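Local coordinates for sugar phosphate isomerase/epimerase (Parabacteroides distasonis, PDB 3L23), which binds a magnesium ion within a xylose isomerase-like TIM barrel and is probably an isomerase or epimerase acting on sugars or sugar phosphates, at residues S209-E214 with P235-V240; M215-T220 with G253-E258. All coordinates share one frame; numbering follows the deposited sequence. Where two conformers were deposited one is given.

Contact 1: residues S209-E214 with P235-V240. With EDO (1,2-ethanediol), chain G.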
loop_
_atom_site.group_PDB
_atom_site.type_symbol
_atom_site.label_atom_id
_atom_site.label_comp_id
_atom_site.label_asym_id
_atom_site.label_seq_id
_atom_site.Cartn_x
_atom_site.Cartn_y
_atom_site.Cartn_z
ATOM N N SER A 209 11.983 -6.092 -13.029
ATOM C CA SER A 209 11.140 -7.121 -13.615
ATOM C C SER A 209 10.440 -7.919 -12.520
ATOM O O SER A 209 9.606 -8.768 -12.811
ATOM C CB SER A 209 11.957 -8.073 -14.491
ATOM O OG SER A 209 12.763 -8.949 -13.701
ATOM N N LYS A 210 10.816 -7.670 -11.270
ATOM C CA LYS A 210 10.272 -8.420 -10.127
ATOM C C LYS A 210 9.523 -7.596 -9.049
ATOM O O LYS A 210 8.561 -8.103 -8.442
ATOM C CB LYS A 210 11.399 -9.129 -9.425
ATOM C CG LYS A 210 12.143 -10.090 -10.291
ATOM C CD LYS A 210 13.244 -10.811 -9.520
ATOM C CE LYS A 210 14.107 -11.643 -10.456
ATOM N NZ LYS A 210 13.747 -13.012 -10.522
ATOM N N VAL A 211 9.989 -6.363 -8.807
ATOM C CA VAL A 211 9.489 -5.491 -7.714
ATOM C C VAL A 211 9.010 -4.180 -8.293
ATOM O O VAL A 211 9.693 -3.596 -9.132
ATOM C CB VAL A 211 10.620 -5.208 -6.718
ATOM C CG1 VAL A 211 10.263 -4.123 -5.684
ATOM C CG2 VAL A 211 11.106 -6.538 -6.050
ATOM N N TYR A 212 7.835 -3.740 -7.841
ATOM C CA TYR A 212 7.297 -2.436 -8.231
ATOM C C TYR A 212 6.883 -1.738 -6.954
ATOM O O TYR A 212 6.809 -2.339 -5.865
ATOM C CB TYR A 212 6.090 -2.556 -9.193
ATOM C CG TYR A 212 4.916 -3.236 -8.532
ATOM C CD1 TYR A 212 4.820 -4.626 -8.507
ATOM C CD2 TYR A 212 3.890 -2.501 -7.935
ATOM C CE1 TYR A 212 3.754 -5.256 -7.850
ATOM C CE2 TYR A 212 2.854 -3.110 -7.267
ATOM C CZ TYR A 212 2.779 -4.491 -7.237
ATOM O OH TYR A 212 1.738 -5.088 -6.546
ATOM N N PHE A 213 6.574 -0.463 -7.098
ATOM C CA PHE A 213 6.258 0.392 -5.987
ATOM C C PHE A 213 4.849 0.994 -6.063
ATOM O O PHE A 213 4.369 1.393 -7.149
ATOM C CB PHE A 213 7.336 1.506 -5.872
ATOM C CG PHE A 213 8.699 0.963 -5.499
ATOM C CD1 PHE A 213 9.530 0.431 -6.419
ATOM C CD2 PHE A 213 9.085 0.898 -4.168
ATOM C CE1 PHE A 213 10.741 -0.151 -6.057
ATOM C CE2 PHE A 213 10.304 0.318 -3.784
ATOM C CZ PHE A 213 11.121 -0.198 -4.716
ATOM N N GLU A 214 4.179 1.009 -4.909
ATOM C CA GLU A 214 2.917 1.725 -4.749
ATOM C C GLU A 214 3.313 2.945 -3.953
ATOM O O GLU A 214 3.477 2.837 -2.740
ATOM C CB GLU A 214 1.883 0.894 -3.981
ATOM C CG GLU A 214 0.564 1.601 -3.693
ATOM C CD GLU A 214 -0.383 0.755 -2.938
ATOM O OE1 GLU A 214 -0.043 0.332 -1.822
ATOM O OE2 GLU A 214 -1.483 0.479 -3.446
ATOM N N PRO A 235 9.470 6.338 -13.809
ATOM C CA PRO A 235 8.164 5.994 -14.383
ATOM C C PRO A 235 8.029 4.502 -14.627
ATOM O O PRO A 235 6.921 4.001 -14.715
ATOM C CB PRO A 235 8.160 6.744 -15.725
ATOM C CG PRO A 235 9.544 6.981 -16.056
ATOM C CD PRO A 235 10.287 7.119 -14.755
ATOM N N ASP A 236 9.149 3.797 -14.720
ATOM C CA ASP A 236 9.161 2.342 -14.894
ATOM C C ASP A 236 8.904 1.536 -13.602
ATOM O O ASP A 236 8.660 0.322 -13.672
ATOM C CB ASP A 236 10.505 1.885 -15.504
ATOM C CG ASP A 236 11.766 2.326 -14.681
ATOM O OD1 ASP A 236 11.844 3.465 -14.111
ATOM O OD2 ASP A 236 12.744 1.519 -14.685
ATOM N N ARG A 237 9.011 2.184 -12.447
ATOM C CA ARG A 237 8.963 1.483 -11.163
ATOM C C ARG A 237 7.715 1.765 -10.340
ATOM O O ARG A 237 7.298 0.929 -9.548
ATOM C CB ARG A 237 10.172 1.902 -10.323
ATOM C CG ARG A 237 11.518 1.752 -11.025
ATOM C CD ARG A 237 11.776 0.342 -11.549
ATOM N NE ARG A 237 11.608 -0.738 -10.578
ATOM C CZ ARG A 237 12.478 -1.075 -9.637
ATOM N NH1 ARG A 237 13.596 -0.408 -9.456
ATOM N NH2 ARG A 237 12.218 -2.097 -8.847
ATOM N N ILE A 238 7.154 2.961 -10.469
ATOM C CA ILE A 238 6.000 3.348 -9.630
ATOM C C ILE A 238 4.729 3.081 -10.417
ATOM O O ILE A 238 4.456 3.797 -11.380
ATOM C CB ILE A 238 6.095 4.818 -9.206
ATOM C CG1 ILE A 238 7.361 5.031 -8.339
ATOM C CG2 ILE A 238 4.786 5.199 -8.494
ATOM C CD1 ILE A 238 7.844 6.494 -8.228
ATOM N N LYS A 239 3.997 2.037 -10.045
ATOM C CA LYS A 239 2.893 1.516 -10.839
ATOM C C LYS A 239 1.510 1.711 -10.246
ATOM O O LYS A 239 0.524 1.521 -10.949
ATOM C CB LYS A 239 3.100 0.031 -11.045
ATOM C CG LYS A 239 4.404 -0.295 -11.752
ATOM C CD LYS A 239 4.253 -0.401 -13.225
ATOM C CE LYS A 239 5.593 -0.823 -13.912
ATOM N NZ LYS A 239 6.259 -2.036 -13.273
ATOM N N VAL A 240 1.438 2.052 -8.961
ATOM C CA VAL A 240 0.169 2.256 -8.256
ATOM C C VAL A 240 0.369 3.422 -7.311
ATOM O O VAL A 240 1.469 3.627 -6.865
ATOM C CB VAL A 240 -0.229 0.986 -7.440
ATOM C CG1 VAL A 240 -1.614 1.145 -6.809
ATOM C CG2 VAL A 240 -0.174 -0.296 -8.333
HETATM C C1 EDO G . 15.768 -13.688 -6.933
HETATM O O1 EDO G . 15.634 -14.536 -8.077
HETATM C C2 EDO G . 16.740 -12.578 -7.270
HETATM O O2 EDO G . 16.331 -11.890 -8.456
HETATM O O HOH W 1 9.282 -2.165 -11.532
#

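Contact 2: residues M215-T220 with G253-E258. With MG (magnesium ion), chain B.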
loop_
_atom_site.group_PDB
_atom_site.type_symbol
_atom_site.label_atom_id
_atom_site.label_comp_id
_atom_site.label_asym_id
_atom_site.label_seq_id
_atom_site.Cartn_x
_atom_site.Cartn_y
_atom_site.Cartn_z
HETATM N N MSE A 215 3.418 4.104 -4.610
HETATM C CA MSE A 215 3.910 5.298 -3.922
HETATM C C MSE A 215 2.751 5.963 -3.177
HETATM O O MSE A 215 1.710 6.283 -3.771
HETATM C CB MSE A 215 4.537 6.295 -4.891
HETATM C CG MSE A 215 4.823 7.654 -4.249
HETATM SE SE MSE A 215 6.125 8.672 -5.207
HETATM C CE MSE A 215 7.677 7.922 -4.435
ATOM N N ASP A 216 2.921 6.159 -1.879
ATOM C CA ASP A 216 1.940 6.911 -1.089
ATOM C C ASP A 216 2.360 8.361 -1.171
ATOM O O ASP A 216 3.391 8.764 -0.612
ATOM C CB ASP A 216 1.875 6.402 0.332
ATOM C CG ASP A 216 0.798 7.068 1.157
ATOM O OD1 ASP A 216 0.800 8.301 1.214
ATOM O OD2 ASP A 216 0.020 6.341 1.809
ATOM N N VAL A 217 1.535 9.148 -1.853
ATOM C CA VAL A 217 1.960 10.523 -2.143
ATOM C C VAL A 217 2.087 11.368 -0.877
ATOM O O VAL A 217 2.932 12.271 -0.834
ATOM C CB VAL A 217 1.059 11.208 -3.219
ATOM C CG1 VAL A 217 1.141 10.436 -4.514
ATOM C CG2 VAL A 217 -0.409 11.359 -2.767
ATOM N N TYR A 218 1.198 11.165 0.113
ATOM C CA TYR A 218 1.237 11.937 1.345
ATOM C C TYR A 218 2.509 11.609 2.143
ATOM O O TYR A 218 3.226 12.516 2.628
ATOM C CB TYR A 218 0.027 11.632 2.225
ATOM C CG TYR A 218 0.084 12.204 3.626
ATOM C CD1 TYR A 218 -0.196 13.550 3.902
ATOM C CD2 TYR A 218 0.439 11.403 4.741
ATOM C CE1 TYR A 218 -0.185 14.034 5.189
ATOM C CE2 TYR A 218 0.454 11.880 5.975
ATOM C CZ TYR A 218 0.157 13.211 6.236
ATOM O OH TYR A 218 0.171 13.729 7.487
ATOM N N TRP A 219 2.764 10.313 2.333
ATOM C CA TRP A 219 3.909 9.962 3.143
ATOM C C TRP A 219 5.215 10.329 2.462
ATOM O O TRP A 219 6.220 10.544 3.125
ATOM C CB TRP A 219 3.877 8.488 3.573
ATOM C CG TRP A 219 2.857 8.283 4.649
ATOM C CD1 TRP A 219 1.647 7.699 4.520
ATOM C CD2 TRP A 219 2.953 8.719 6.014
ATOM N NE1 TRP A 219 0.973 7.750 5.695
ATOM C CE2 TRP A 219 1.762 8.344 6.648
ATOM C CE3 TRP A 219 3.934 9.372 6.752
ATOM C CZ2 TRP A 219 1.506 8.618 7.983
ATOM C CZ3 TRP A 219 3.713 9.624 8.097
ATOM C CH2 TRP A 219 2.481 9.273 8.701
ATOM N N THR A 220 5.225 10.417 1.146
ATOM C CA THR A 220 6.398 10.924 0.382
ATOM C C THR A 220 6.685 12.376 0.739
ATOM O O THR A 220 7.824 12.753 1.115
ATOM C CB THR A 220 6.234 10.715 -1.163
ATOM O OG1 THR A 220 5.982 9.326 -1.396
ATOM C CG2 THR A 220 7.511 11.139 -1.926
ATOM N N GLY A 253 -2.777 22.521 3.839
ATOM C CA GLY A 253 -1.884 23.256 2.953
ATOM C C GLY A 253 -0.871 22.424 2.209
ATOM O O GLY A 253 -0.040 22.957 1.486
HETATM N N MSE A 254 -0.957 21.104 2.375
HETATM C CA MSE A 254 -0.083 20.113 1.842
HETATM C C MSE A 254 -0.834 19.497 0.617
HETATM O O MSE A 254 -2.087 19.505 0.583
HETATM C CB MSE A 254 0.178 19.058 2.968
HETATM C CG MSE A 254 -0.062 19.578 4.467
HETATM SE SE MSE A 254 0.110 18.344 5.918
HETATM C CE MSE A 254 2.115 18.237 5.787
HETATM N N MSE A 255 -0.120 18.962 -0.332
HETATM C CA MSE A 255 -0.626 18.208 -1.450
HETATM C C MSE A 255 -1.140 19.083 -2.605
HETATM O O MSE A 255 -2.056 19.924 -2.469
HETATM C CB MSE A 255 -1.705 17.175 -1.060
HETATM C CG MSE A 255 -1.401 16.368 0.203
HETATM SE SE MSE A 255 0.395 15.753 0.336
HETATM C CE MSE A 255 0.307 14.713 -1.241
ATOM N N ASN A 256 -0.472 18.865 -3.716
ATOM C CA ASN A 256 -0.890 19.411 -4.990
ATOM C C ASN A 256 -1.499 18.250 -5.797
ATOM O O ASN A 256 -0.824 17.605 -6.619
ATOM C CB ASN A 256 0.279 20.026 -5.751
ATOM C CG ASN A 256 -0.188 20.765 -7.012
ATOM O OD1 ASN A 256 -1.305 20.565 -7.478
ATOM N ND2 ASN A 256 0.640 21.663 -7.511
ATOM N N PHE A 257 -2.769 17.978 -5.560
ATOM C CA PHE A 257 -3.414 16.864 -6.278
ATOM C C PHE A 257 -3.544 17.104 -7.804
ATOM O O PHE A 257 -3.433 16.139 -8.567
ATOM C CB PHE A 257 -4.746 16.505 -5.638
ATOM C CG PHE A 257 -4.604 15.909 -4.285
ATOM C CD1 PHE A 257 -3.867 14.738 -4.096
ATOM C CD2 PHE A 257 -5.168 16.540 -3.186
ATOM C CE1 PHE A 257 -3.760 14.203 -2.803
ATOM C CE2 PHE A 257 -5.045 16.023 -1.914
ATOM C CZ PHE A 257 -4.369 14.856 -1.732
ATOM N N GLU A 258 -3.707 18.344 -8.244
ATOM C CA GLU A 258 -3.775 18.601 -9.689
ATOM C C GLU A 258 -2.505 18.102 -10.370
ATOM O O GLU A 258 -2.581 17.403 -11.373
ATOM C CB GLU A 258 -4.045 20.077 -9.985
ATOM C CG GLU A 258 -4.188 20.386 -11.478
ATOM C CD GLU A 258 -4.543 21.822 -11.764
ATOM O OE1 GLU A 258 -4.653 22.645 -10.818
ATOM O OE2 GLU A 258 -4.727 22.139 -12.956
HETATM MG MG MG B . -0.753 4.591 2.343
HETATM O O HOH W 2 0.037 4.954 4.287
HETATM O O HOH W 3 -1.446 2.648 3.501
#

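Contact 1: residues S209-E214 with P235-V240
The carbonyl oxygen V211 O is reached by R237 directly and, through a water, indirectly. R237 NH2 donates to it at 3.0 Å with an almost straight N-H...O angle of 178°; the oxygen lies in the guanidinium plane, while the nitrogen stands above the plane of the carbonyl. R237 NE hands its own bond to a water at 2.9 Å, and that water lies 2.8 Å from V211 O and can donate to it, though it has other acceptors in reach. Successive bends at chi2 and chi3 fold the arginine back to lie alongside F213, pointing the same way. There F213 CE1 sits over one guanidinium face, 3.7 Å from R237 NH2, with ring and guanidinium planes turned 74° apart. L203 O and the hydroxyl of T206 take further N-H groups of the same guanidinium, so a buried charge is shared among several neutral acceptors. An alanine at R237 would probably leave V211 O without its direct donor and open a gap beside the F213 ring.

Farther along, parallel strand pairing takes over. F213 N donates to R237 O at 2.9 Å, and F213 O receives K239 N. Between F213 and E214 the register slips by one residue, a beta bulge, after which E214 pairs with V240 rather than K239. The extended E214 chain crosses V240, bringing E214 OE2 to 3.4 Å from V240 CG1, whereas OE1 is hydrogen-bonded to NE2 of H79, from strand 74-79. On the exposed flank K239 CG packs against Y212 CB. The chemistry thus joins two neighbouring barrel strands by backbone bonds and adds, from just before the start of strand 238-243, a cationic side chain that reaches the carbonyl of V211 at the start of the other strand.

Contact 2: residues M215-T220 with G253-E258
V217 and M255 form the close-packed part of this contact, where the 253-258 segment packs against V217 and Y218 in the first turn of helix 217-222 through a selenomethionine. All three torsions of M255 turn the same way (chi1 -43°), curling the chain until its methyl CE lies 3.6 Å from V217 O and 3.8 Å from V217 CG2. The selenium of M255 comes obliquely to the ring of Y218, 4.2 Å from Y218 CD1. F257 completes the cluster: M255 CB lies over one face of its ring, offset toward the rim, while V217 CG2 meets that ring at its edge. The side-chain contacts between the segments are apolar, and the methyl also lies against a backbone carbonyl oxygen.

Toward M254 the packing slackens. This selenomethionine is partly exposed and modelled in two conformers; in one its selenium lies at the edge of the Y218 ring, 4.4 Å from Y218 CE1, a contact that is doubtful because of the second. Y218 itself has other support, since its hydroxyl bonds to R246 and its ring makes a cation-pi contact with K244.

At the N-terminal end of the same helix, D216, the last residue of the strand, does two jobs. Its OD2 binds the magnesium ion at 2.0 Å, and its OD1 caps the helix by accepting from W219 N at 3.0 Å, met from above the carboxylate plane. The cap is likely to fix the carboxylate's rotation as it offers its other oxygen to the metal. D216 O, meanwhile, accepts both T220 N and T220 OG1. With H165, H242 and E275 completing the protein ligands, this is the metal site at the C-terminal end of the strand in a xylose isomerase-like TIM barrel.

How the contacts relate
Contacts 1 and 2 follow one strand from its beginning to the metal site at its end. Strand 211-216 starts in contact 1, where it pairs with strand 238-243, and runs out in contact 2 at D216. Their centres are 18 Å apart, yet they join directly: M215 N and V240 O lie 3.0 Å apart, probably hydrogen-bonded, and I238 CG2 packs on M215 CB at 3.8 Å. The side chain of E214, about 6 Å from the magnesium ion, brings contact 1 close to the metal that D216 of contact 2 binds. Strand 238-243 supplies the ligand H242 and leads on in the chain to helix 257-267, whose start belongs to contact 2.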